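Local structure of beta-N-acetylhexosaminidase (Bacteroides fragilis, 4PYS) at residues 43-46 with 47-51; 264-267 with 268-272; 366-369 with 370-374; 466-469 with 470-474. The protein probably removes terminal beta-linked N-acetylhexosamine residues from glycans, as a family 20 glycoside hydrolase with a zinc ion bound in its catalytic domain. All blocks are in the same frame, centred on the assembly; numbering follows the deposited sequence.

In the fold
The four contacts are separate local elements of one chain. Interaction 1 closes a short helix in the N-terminal family 20 domain 2, whereas interactions 2 and 3 belong to helices of the TIM-barrel catalytic region and lie with their centres about 30 Å apart. Interaction 4 starts helix 470-486, about 31 Å from interaction 1 and about 51 Å from interaction 2, centre to centre; interactions 2 and 4 lie on opposite sides of the chain's centre. Of the four, interaction 2 adjoins the zinc site of Cys242, Cys260, Cys301 and Cys304, with the Thr266 side chain about 7 Å from the metal. Interaction 3 borders barrel strands 356-360 and 381-383. No two of the contacts touch.

Interaction 1: 43-46 with 47-51; sequences IRLF and YEKLV
The Tyr47 ring lies over Ile43, with the carbonyl oxygen and the CG1 branch of that residue beneath the same face. Ile43 O sits toward the rim, while CG1 makes a CH-pi contact, 3.8 Å from the ring centroid and 3.4 Å from Tyr47 CZ. Val51 O lies at the edge of the Tyr47 ring, in its plane. One face of the Phe46 ring receives Leu50 CB as a second CH-pi contact, 4.2 Å from the centroid, and the backbone N of Val51 is offset on that same face. Tyr47 CD1 stands at the Phe46 edge, close to the ring plane. Leu50 CD1 lies 3.5 Å from Phe46 CD1, and Val51 CB lies 3.6 Å from Phe46 CE2, the valine running alongside the ring. Phe46 can be flanked in this way because its CG is trans to the backbone N (chi1 179°), which swings the ring beside its own carbonyl and the residues that follow.

Backbone bonds from Tyr47 N to Ile43 O, Glu48 N to Arg44 O and Lys49 N to Leu45 O carry the helix to its end. There Phe46 O is held by two donors, Leu50 N at 2.9 Å and Val51 N at 3.2 Å, which approach from opposite faces of the carbonyl plane as Leu50 leaves helical geometry. Lys49 NZ pairs with Glu48 OE2 and also with Asp154.

Helix 43-49 is the crossover of a beta-alpha-beta unit between parallel strands 31-35 and 56-58. Ile43 and Phe46 rest on Met33 of strand 31-35; Phe46, Tyr47 and Val51 rest on Val56 of strand 56-58, while Leu45 faces Ile100 and Gln104 of helix 96-109.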
loop_
_atom_site.group_PDB
_atom_site.type_symbol
_atom_site.label_atom_id
_atom_site.label_comp_id
_atom_site.label_asym_id
_atom_site.label_seq_id
_atom_site.Cartn_x
_atom_site.Cartn_y
_atom_site.Cartn_z
ATOM N N ILE A 43 1.879 -9.643 19.302
ATOM C CA ILE A 43 1.242 -9.359 20.577
ATOM C C ILE A 43 1.049 -7.866 20.883
ATOM O O ILE A 43 0.124 -7.500 21.607
ATOM C CB ILE A 43 1.959 -10.080 21.737
ATOM C CG1 ILE A 43 0.966 -10.373 22.859
ATOM C CG2 ILE A 43 3.169 -9.290 22.219
ATOM C CD1 ILE A 43 -0.261 -11.142 22.380
ATOM N N ARG A 44 1.905 -7.004 20.339
ATOM C CA ARG A 44 1.735 -5.571 20.552
ATOM C C ARG A 44 0.409 -5.080 19.955
ATOM O O ARG A 44 -0.250 -4.199 20.520
ATOM C CB ARG A 44 2.920 -4.785 19.988
ATOM C CG ARG A 44 4.155 -4.826 20.885
ATOM C CD ARG A 44 5.249 -3.889 20.392
ATOM N NE ARG A 44 6.141 -4.545 19.438
ATOM C CZ ARG A 44 7.205 -5.264 19.787
ATOM N NH1 ARG A 44 7.505 -5.424 21.071
ATOM N NH2 ARG A 44 7.967 -5.826 18.858
ATOM N N LEU A 45 0.005 -5.671 18.835
ATOM C CA LEU A 45 -1.273 -5.313 18.214
ATOM C C LEU A 45 -2.445 -5.774 19.074
ATOM O O LEU A 45 -3.445 -5.063 19.219
ATOM C CB LEU A 45 -1.389 -5.897 16.802
ATOM C CG LEU A 45 -2.636 -5.512 16.000
ATOM C CD1 LEU A 45 -2.669 -4.003 15.746
ATOM C CD2 LEU A 45 -2.703 -6.276 14.678
ATOM N N PHE A 46 -2.322 -6.970 19.639
ATOM C CA PHE A 46 -3.350 -7.493 20.529
ATOM C C PHE A 46 -3.518 -6.590 21.751
ATOM O O PHE A 46 -4.644 -6.270 22.151
ATOM C CB PHE A 46 -2.991 -8.923 20.971
ATOM C CG PHE A 46 -3.998 -9.530 21.903
ATOM C CD1 PHE A 46 -5.113 -10.189 21.399
ATOM C CD2 PHE A 46 -3.842 -9.430 23.282
ATOM C CE1 PHE A 46 -6.055 -10.736 22.246
ATOM C CE2 PHE A 46 -4.782 -9.975 24.141
ATOM C CZ PHE A 46 -5.892 -10.633 23.622
ATOM N N TYR A 47 -2.404 -6.182 22.355
ATOM C CA TYR A 47 -2.467 -5.322 23.539
ATOM C C TYR A 47 -3.096 -3.968 23.207
ATOM O O TYR A 47 -3.797 -3.366 24.020
ATOM C CB TYR A 47 -1.074 -5.103 24.136
ATOM C CG TYR A 47 -0.421 -6.339 24.724
ATOM C CD1 TYR A 47 -1.180 -7.358 25.291
ATOM C CD2 TYR A 47 0.963 -6.482 24.713
ATOM C CE1 TYR A 47 -0.575 -8.485 25.825
ATOM C CE2 TYR A 47 1.573 -7.597 25.242
ATOM C CZ TYR A 47 0.798 -8.597 25.798
ATOM O OH TYR A 47 1.412 -9.711 26.324
ATOM N N GLU A 48 -2.841 -3.490 22.001
ATOM C CA GLU A 48 -3.342 -2.191 21.584
ATOM C C GLU A 48 -4.834 -2.202 21.238
ATOM O O GLU A 48 -5.547 -1.228 21.502
ATOM C CB GLU A 48 -2.529 -1.708 20.379
ATOM C CG GLU A 48 -2.910 -0.330 19.876
ATOM C CD GLU A 48 -2.149 0.048 18.620
ATOM O OE1 GLU A 48 -0.898 -0.031 18.623
ATOM O OE2 GLU A 48 -2.810 0.418 17.630
ATOM N N LYS A 49 -5.310 -3.298 20.657
ATOM C CA LYS A 49 -6.642 -3.305 20.049
ATOM C C LYS A 49 -7.686 -4.093 20.836
ATOM O O LYS A 49 -8.884 -3.840 20.701
ATOM C CB LYS A 49 -6.580 -3.851 18.621
ATOM C CG LYS A 49 -5.673 -3.078 17.650
ATOM C CD LYS A 49 -6.078 -1.609 17.516
ATOM C CE LYS A 49 -5.406 -0.967 16.286
ATOM N NZ LYS A 49 -5.543 0.543 16.287
ATOM N N LEU A 50 -7.237 -5.038 21.662
ATOM C CA LEU A 50 -8.162 -5.964 22.325
ATOM C C LEU A 50 -8.079 -5.962 23.854
ATOM O O LEU A 50 -9.042 -5.595 24.532
ATOM C CB LEU A 50 -7.970 -7.383 21.772
ATOM C CG LEU A 50 -8.423 -7.557 20.320
ATOM C CD1 LEU A 50 -7.919 -8.858 19.726
ATOM C CD2 LEU A 50 -9.941 -7.498 20.272
ATOM N N VAL A 51 -6.939 -6.389 24.393
ATOM C CA VAL A 51 -6.763 -6.491 25.846
ATOM C C VAL A 51 -5.404 -5.935 26.230
ATOM O O VAL A 51 -4.385 -6.433 25.753
ATOM C CB VAL A 51 -6.807 -7.966 26.316
ATOM C CG1 VAL A 51 -6.647 -8.060 27.842
ATOM C CG2 VAL A 51 -8.087 -8.638 25.867
#

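Interaction 2: 264-267 with 268-272; sequences DSTL and IFLKN
Thr266 and Leu270 run side by side, one helical turn apart, because the threonine sets its methyl CG2 trans to the backbone N and Leu270 keeps CG beside its own N (chi1 -68°). Leu270 CD1 thereby comes 4.0 Å from Thr266 CG2, and Leu270 CG rests 3.4 Å from Thr266 O. The same first-torsion choice in Ile268 (chi1 -70°) folds the CG1 branch back over the preceding turn, with Ile268 CD1 3.3 Å from Asp264 O. Lys271 likewise lays CG against Leu267 O before its extended chain leaves the turn.

These residues form the first turns of alpha-helix 264-280 in the family 20 catalytic region, a TIM barrel. Four consecutive bonds of the i to i+4 pattern fix them, from Ile268 N to Asp264 O (2.8 Å, 171° at the hydrogen) through Phe269 N and Leu270 N to Lys271 N.

Thr266 OG1 hydrogen-bonds Leu240 O, and the threonine side chain is about 7 Å from the zinc ion; Asp264 OD1 forms a salt bridge with Arg307. Leu267 and Leu270 meet Phe323 of helix 316-333, and the Phe269 ring stacks on Tyr181.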
loop_
_atom_site.group_PDB
_atom_site.type_symbol
_atom_site.label_atom_id
_atom_site.label_comp_id
_atom_site.label_asym_id
_atom_site.label_seq_id
_atom_site.Cartn_x
_atom_site.Cartn_y
_atom_site.Cartn_z
ATOM N N ASP A 264 27.398 9.274 -15.542
ATOM C CA ASP A 264 27.714 8.190 -14.617
ATOM C C ASP A 264 27.584 8.675 -13.174
ATOM O O ASP A 264 27.204 7.914 -12.286
ATOM C CB ASP A 264 29.126 7.644 -14.874
ATOM C CG ASP A 264 29.208 6.783 -16.128
ATOM O OD1 ASP A 264 28.148 6.363 -16.634
ATOM O OD2 ASP A 264 30.336 6.516 -16.598
ATOM N N SER A 265 27.894 9.951 -12.951
ATOM C CA SER A 265 27.723 10.558 -11.634
ATOM C C SER A 265 26.262 10.522 -11.187
ATOM O O SER A 265 25.971 10.375 -9.999
ATOM C CB SER A 265 28.274 11.992 -11.613
ATOM O OG SER A 265 27.702 12.798 -12.631
ATOM N N THR A 266 25.340 10.637 -12.139
ATOM C CA THR A 266 23.920 10.547 -11.810
ATOM C C THR A 266 23.549 9.127 -11.389
ATOM O O THR A 266 22.900 8.929 -10.365
ATOM C CB THR A 266 23.022 11.007 -12.969
ATOM O OG1 THR A 266 23.225 12.407 -13.208
ATOM C CG2 THR A 266 21.559 10.778 -12.629
ATOM N N LEU A 267 23.971 8.141 -12.172
ATOM C CA LEU A 267 23.724 6.744 -11.814
ATOM C C LEU A 267 24.342 6.406 -10.461
ATOM O O LEU A 267 23.692 5.809 -9.606
ATOM C CB LEU A 267 24.243 5.793 -12.897
ATOM C CG LEU A 267 23.178 5.350 -13.904
ATOM C CD1 LEU A 267 22.746 6.515 -14.787
ATOM C CD2 LEU A 267 23.657 4.177 -14.747
ATOM N N ILE A 268 25.600 6.804 -10.275
ATOM C CA ILE A 268 26.282 6.612 -9.001
ATOM C C ILE A 268 25.537 7.293 -7.845
ATOM O O ILE A 268 25.381 6.708 -6.771
ATOM C CB ILE A 268 27.755 7.084 -9.086
ATOM C CG1 ILE A 268 28.560 6.125 -9.970
ATOM C CG2 ILE A 268 28.380 7.175 -7.706
ATOM C CD1 ILE A 268 29.795 6.741 -10.587
ATOM N N PHE A 269 25.063 8.514 -8.077
ATOM C CA PHE A 269 24.256 9.228 -7.093
ATOM C C PHE A 269 23.027 8.411 -6.713
ATOM O O PHE A 269 22.729 8.216 -5.532
ATOM C CB PHE A 269 23.812 10.582 -7.660
ATOM C CG PHE A 269 23.023 11.437 -6.688
ATOM C CD1 PHE A 269 21.666 11.225 -6.487
ATOM C CD2 PHE A 269 23.639 12.483 -6.007
ATOM C CE1 PHE A 269 20.942 12.016 -5.603
ATOM C CE2 PHE A 269 22.919 13.285 -5.128
ATOM C CZ PHE A 269 21.575 13.050 -4.922
ATOM N N LEU A 270 22.305 7.944 -7.722
ATOM C CA LEU A 270 21.050 7.248 -7.474
ATOM C C LEU A 270 21.294 5.891 -6.806
ATOM O O LEU A 270 20.509 5.455 -5.959
ATOM C CB LEU A 270 20.246 7.129 -8.768
ATOM C CG LEU A 270 19.736 8.483 -9.274
ATOM C CD1 LEU A 270 19.119 8.374 -10.648
ATOM C CD2 LEU A 270 18.733 9.076 -8.300
ATOM N N LYS A 271 22.395 5.240 -7.165
ATOM C CA LYS A 271 22.791 4.009 -6.488
ATOM C C LYS A 271 23.090 4.266 -5.007
ATOM O O LYS A 271 22.661 3.500 -4.141
ATOM C CB LYS A 271 23.996 3.368 -7.181
ATOM C CG LYS A 271 23.640 2.688 -8.502
ATOM C CD LYS A 271 24.877 2.115 -9.182
ATOM C CE LYS A 271 24.516 1.355 -10.459
ATOM N NZ LYS A 271 25.723 1.006 -11.283
ATOM N N ASN A 272 23.813 5.348 -4.721
ATOM C CA ASN A 272 24.080 5.734 -3.336
ATOM C C ASN A 272 22.784 5.968 -2.560
ATOM O O ASN A 272 22.671 5.590 -1.390
ATOM C CB ASN A 272 24.982 6.972 -3.282
ATOM C CG ASN A 272 26.399 6.685 -3.771
ATOM O OD1 ASN A 272 26.842 5.536 -3.781
ATOM N ND2 ASN A 272 27.113 7.730 -4.181
#

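Interaction 3: 366-369 with 370-374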
loop_
_atom_site.group_PDB
_atom_site.type_symbol
_atom_site.label_atom_id
_atom_site.label_comp_id
_atom_site.label_asym_id
_atom_site.label_seq_id
_atom_site.Cartn_x
_atom_site.Cartn_y
_atom_site.Cartn_z
ATOM N N HIS A 366 -4.807 3.387 -21.705
ATOM C CA HIS A 366 -4.197 2.308 -22.476
ATOM C C HIS A 366 -4.756 0.912 -22.199
ATOM O O HIS A 366 -4.172 -0.086 -22.641
ATOM C CB HIS A 366 -2.677 2.318 -22.279
ATOM C CG HIS A 366 -2.020 3.575 -22.763
ATOM N ND1 HIS A 366 -1.595 3.738 -24.064
ATOM C CD2 HIS A 366 -1.737 4.735 -22.126
ATOM C CE1 HIS A 366 -1.068 4.942 -24.205
ATOM N NE2 HIS A 366 -1.143 5.567 -23.045
ATOM N N ARG A 367 -5.885 0.851 -21.491
ATOM C CA ARG A 367 -6.536 -0.418 -21.144
ATOM C C ARG A 367 -5.548 -1.405 -20.516
ATOM O O ARG A 367 -4.880 -1.078 -19.531
ATOM C CB ARG A 367 -7.227 -1.035 -22.371
ATOM C CG ARG A 367 -8.370 -0.191 -22.944
ATOM C CD ARG A 367 -9.498 -0.018 -21.930
ATOM N NE ARG A 367 -10.665 0.657 -22.500
ATOM C CZ ARG A 367 -10.949 1.947 -22.329
ATOM N NH1 ARG A 367 -12.031 2.469 -22.893
ATOM N NH2 ARG A 367 -10.155 2.721 -21.597
ATOM N N ASP A 368 -5.423 -2.595 -21.095
ATOM C CA ASP A 368 -4.559 -3.621 -20.507
ATOM C C ASP A 368 -3.197 -3.770 -21.196
ATOM O O ASP A 368 -2.562 -4.821 -21.081
ATOM C CB ASP A 368 -5.274 -4.974 -20.470
ATOM C CG ASP A 368 -5.694 -5.447 -21.841
ATOM O OD1 ASP A 368 -5.786 -4.605 -22.760
ATOM O OD2 ASP A 368 -5.942 -6.660 -21.996
ATOM N N LEU A 369 -2.744 -2.724 -21.889
ATOM C CA LEU A 369 -1.467 -2.779 -22.607
ATOM C C LEU A 369 -0.304 -3.239 -21.721
ATOM O O LEU A 369 0.468 -4.109 -22.112
ATOM C CB LEU A 369 -1.131 -1.427 -23.258
ATOM C CG LEU A 369 0.169 -1.376 -24.075
ATOM C CD1 LEU A 369 0.182 -2.467 -25.129
ATOM C CD2 LEU A 369 0.362 -0.020 -24.727
ATOM N N ALA A 370 -0.184 -2.668 -20.526
ATOM C CA ALA A 370 0.936 -3.015 -19.650
ATOM C C ALA A 370 0.828 -4.447 -19.155
ATOM O O ALA A 370 1.832 -5.159 -19.042
ATOM C CB ALA A 370 1.013 -2.072 -18.478
ATOM N N LEU A 371 -0.390 -4.855 -18.830
ATOM C CA LEU A 371 -0.647 -6.226 -18.430
ATOM C C LEU A 371 -0.227 -7.177 -19.548
ATOM O O LEU A 371 0.454 -8.173 -19.307
ATOM C CB LEU A 371 -2.134 -6.417 -18.118
ATOM C CG LEU A 371 -2.560 -7.863 -17.872
ATOM C CD1 LEU A 371 -1.871 -8.383 -16.646
ATOM C CD2 LEU A 371 -4.069 -7.987 -17.716
ATOM N N LYS A 372 -0.630 -6.865 -20.777
ATOM C CA LYS A 372 -0.295 -7.717 -21.919
ATOM C C LYS A 372 1.211 -7.801 -22.192
ATOM O O LYS A 372 1.732 -8.874 -22.494
ATOM C CB LYS A 372 -1.045 -7.265 -23.177
ATOM C CG LYS A 372 -2.498 -7.732 -23.230
ATOM C CD LYS A 372 -3.099 -7.619 -24.634
ATOM C CE LYS A 372 -3.643 -6.223 -24.931
ATOM N NZ LYS A 372 -2.614 -5.292 -25.479
ATOM N N ASN A 373 1.916 -6.681 -22.087
ATOM C CA ASN A 373 3.355 -6.696 -22.359
ATOM C C ASN A 373 4.161 -7.320 -21.224
ATOM O O ASN A 373 5.207 -7.925 -21.450
ATOM C CB ASN A 373 3.861 -5.295 -22.696
ATOM C CG ASN A 373 3.391 -4.829 -24.060
ATOM O OD1 ASN A 373 2.766 -5.589 -24.794
ATOM N ND2 ASN A 373 3.691 -3.583 -24.405
ATOM N N ALA A 374 3.665 -7.175 -20.000
ATOM C CA ALA A 374 4.295 -7.829 -18.861
ATOM C C ALA A 374 4.233 -9.355 -18.992
ATOM O O ALA A 374 5.216 -10.037 -18.709
ATOM C CB ALA A 374 3.668 -7.368 -17.561
HETATM O O HOH W 1 -1.897 -0.394 -19.578
#
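Asp368 stands directly against Lys372 at the start of helix 369-376, where a type II' beta turn from His366 to Leu369 leads into the first helical turn. Asp368 holds the N-cap position, yet its carboxylate makes no capping bond.

Of the backbone hydrogen bonds, Leu369 N to His366 O (3.1 Å) closes the beta turn, in which Arg367 has positive phi. The helix then begins with Lys372 N to Asp368 O (2.8 Å) and Asn373 N to Leu369 O (3.0 Å).

The charged contact is looser. Asp368 CG sits between its backbone N and carbonyl carbon (chi1 59°), which sets the carboxylate across the lysine chain at a slant. A bend at chi3 brings Lys372 CE to 3.5 Å from Asp368 OD1. The further bend at chi4 (87°) places NZ 4.0 Å from Leu369 CD1 and leaves it 4.2 Å from Asp368 OD1, beyond salt-bridge range; any attraction is therefore probably modest.

In van der Waals contact, Leu369 CD1 lies against polar ends, that lysine NZ and, at 3.8 Å, Asn373 ND2, the amide nitrogen that donates to Ile345 O. The apolar packing is that of Ala370 and Leu371 on Trp360 of barrel strand 356-360, and Leu371 also touches Val381 of strand 381-383.

A single water joins the turn to the helix: it donates to Arg367 O, which also accepts from Trp360 NE1, and accepts from Ala370 N at 3.0 Å.

Interaction 4: 466-469 with 470-474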
loop_
_atom_site.group_PDB
_atom_site.type_symbol
_atom_site.label_atom_id
_atom_site.label_comp_id
_atom_site.label_asym_id
_atom_site.label_seq_id
_atom_site.Cartn_x
_atom_site.Cartn_y
_atom_site.Cartn_z
ATOM N N ASN A 466 -16.201 -16.015 -4.255
ATOM C CA ASN A 466 -17.523 -16.617 -4.049
ATOM C C ASN A 466 -18.578 -15.545 -4.289
ATOM O O ASN A 466 -18.295 -14.362 -4.157
ATOM C CB ASN A 466 -17.689 -17.118 -2.606
ATOM C CG ASN A 466 -16.758 -18.247 -2.262
ATOM O OD1 ASN A 466 -16.376 -19.042 -3.117
ATOM N ND2 ASN A 466 -16.395 -18.336 -0.984
ATOM N N PRO A 467 -19.800 -15.961 -4.644
ATOM C CA PRO A 467 -20.832 -14.966 -4.946
ATOM C C PRO A 467 -21.140 -14.024 -3.777
ATOM O O PRO A 467 -21.299 -14.464 -2.634
ATOM C CB PRO A 467 -22.052 -15.829 -5.263
ATOM C CG PRO A 467 -21.484 -17.087 -5.827
ATOM C CD PRO A 467 -20.217 -17.324 -5.010
ATOM N N GLU A 468 -21.223 -12.736 -4.091
ATOM C CA GLU A 468 -21.633 -11.702 -3.153
ATOM C C GLU A 468 -22.056 -10.498 -3.982
ATOM O O GLU A 468 -21.210 -9.824 -4.577
ATOM C CB GLU A 468 -20.472 -11.314 -2.235
ATOM C CG GLU A 468 -20.879 -10.252 -1.202
ATOM C CD GLU A 468 -19.699 -9.752 -0.394
ATOM O OE1 GLU A 468 -18.547 -10.092 -0.749
ATOM O OE2 GLU A 468 -19.919 -9.003 0.579
ATOM N N ASN A 469 -23.353 -10.216 -4.040
ATOM C CA ASN A 469 -23.799 -9.132 -4.912
ATOM C C ASN A 469 -23.638 -7.774 -4.234
ATOM O O ASN A 469 -23.262 -7.700 -3.054
ATOM C CB ASN A 469 -25.226 -9.366 -5.446
ATOM C CG ASN A 469 -26.260 -9.485 -4.341
ATOM O OD1 ASN A 469 -26.176 -8.799 -3.325
ATOM N ND2 ASN A 469 -27.237 -10.362 -4.530
ATOM N N PHE A 470 -23.861 -6.707 -4.991
ATOM C CA PHE A 470 -23.578 -5.378 -4.480
ATOM C C PHE A 470 -24.507 -5.057 -3.326
ATOM O O PHE A 470 -24.112 -4.376 -2.376
ATOM C CB PHE A 470 -23.749 -4.306 -5.562
ATOM C CG PHE A 470 -23.532 -2.911 -5.036
ATOM C CD1 PHE A 470 -22.242 -2.422 -4.861
ATOM C CD2 PHE A 470 -24.608 -2.126 -4.648
ATOM C CE1 PHE A 470 -22.033 -1.135 -4.347
ATOM C CE2 PHE A 470 -24.418 -0.851 -4.137
ATOM C CZ PHE A 470 -23.123 -0.358 -3.983
ATOM N N ASP A 471 -25.754 -5.509 -3.421
ATOM C CA ASP A 471 -26.724 -5.178 -2.387
ATOM C C ASP A 471 -26.266 -5.776 -1.061
ATOM O O ASP A 471 -26.346 -5.121 -0.019
ATOM C CB ASP A 471 -28.120 -5.688 -2.739
ATOM C CG ASP A 471 -28.693 -5.026 -3.970
ATOM O OD1 ASP A 471 -28.416 -3.830 -4.210
ATOM O OD2 ASP A 471 -29.435 -5.712 -4.700
ATOM N N GLU A 472 -25.771 -7.014 -1.091
ATOM C CA GLU A 472 -25.275 -7.629 0.138
ATOM C C GLU A 472 -24.025 -6.936 0.665
ATOM O O GLU A 472 -23.905 -6.673 1.871
ATOM C CB GLU A 472 -24.980 -9.120 -0.059
ATOM C CG GLU A 472 -24.396 -9.754 1.198
ATOM C CD GLU A 472 -24.200 -11.257 1.081
ATOM O OE1 GLU A 472 -24.202 -11.770 -0.058
ATOM O OE2 GLU A 472 -24.050 -11.920 2.131
ATOM N N PHE A 473 -23.094 -6.648 -0.238
ATOM C CA PHE A 473 -21.861 -5.980 0.141
ATOM C C PHE A 473 -22.129 -4.585 0.711
ATOM O O PHE A 473 -21.584 -4.218 1.749
ATOM C CB PHE A 473 -20.942 -5.863 -1.059
ATOM C CG PHE A 473 -19.781 -4.965 -0.803
ATOM C CD1 PHE A 473 -18.736 -5.400 -0.005
ATOM C CD2 PHE A 473 -19.757 -3.680 -1.327
ATOM C CE1 PHE A 473 -17.658 -4.554 0.262
ATOM C CE2 PHE A 473 -18.687 -2.840 -1.070
ATOM C CZ PHE A 473 -17.650 -3.283 -0.271
ATOM N N TYR A 474 -22.972 -3.814 0.037
ATOM C CA TYR A 474 -23.290 -2.462 0.499
ATOM C C TYR A 474 -23.995 -2.495 1.864
ATOM O O TYR A 474 -23.768 -1.631 2.720
ATOM C CB TYR A 474 -24.143 -1.762 -0.565
ATOM C CG TYR A 474 -24.498 -0.327 -0.251
ATOM C CD1 TYR A 474 -23.540 0.562 0.228
ATOM C CD2 TYR A 474 -25.778 0.142 -0.471
ATOM C CE1 TYR A 474 -23.875 1.894 0.503
ATOM C CE2 TYR A 474 -26.120 1.456 -0.203
ATOM C CZ TYR A 474 -25.161 2.324 0.281
ATOM O OH TYR A 474 -25.510 3.633 0.548
HETATM O O HOH W 2 -24.952 -11.861 -2.370
#
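Asn469 is the N-cap of helix 470-486, its side-chain oxygen bonding to Glu472 N three residues ahead. Phe470, the first helical residue, packs its side chain on Leu409 and Glu410 of helix 409-415, and Tyr474 CB lies over one face of its ring. Asp471 follows on the outer side, with CB 3.7 Å from Asn469 OD1.

Glu472 carries the capping bond: its N meets Asn469 OD1 at 2.9 Å, with 160° at the hydrogen. The asparagine can deliver OD1 there because its CG lies between the backbone N and the carbonyl carbon (chi1 60°), curling the amide over the open end of the helix. The extended Glu472 side chain turns back toward the loop, where OE1 lies 3.8 Å from Glu468 CG. A water accepts from Asn469 N; its approach to Glu472 OE1 is too short to be trusted, and a bridge between the two is doubtful.

Phe473 N donates to Asn469 O at 3.0 Å, the first main-chain bond of the helix. Its ring stacks on Tyr413, whose hydroxyl hydrogen-bonds Glu468 O, and further contacts reach Ala456 and Glu459 of helix 453-462. The Glu468 carboxylate, salt-bridged to Lys476, stands steeply turned against the Phe473 ring, with OE2 at the ring edge, 3.8 Å from Phe473 CD1.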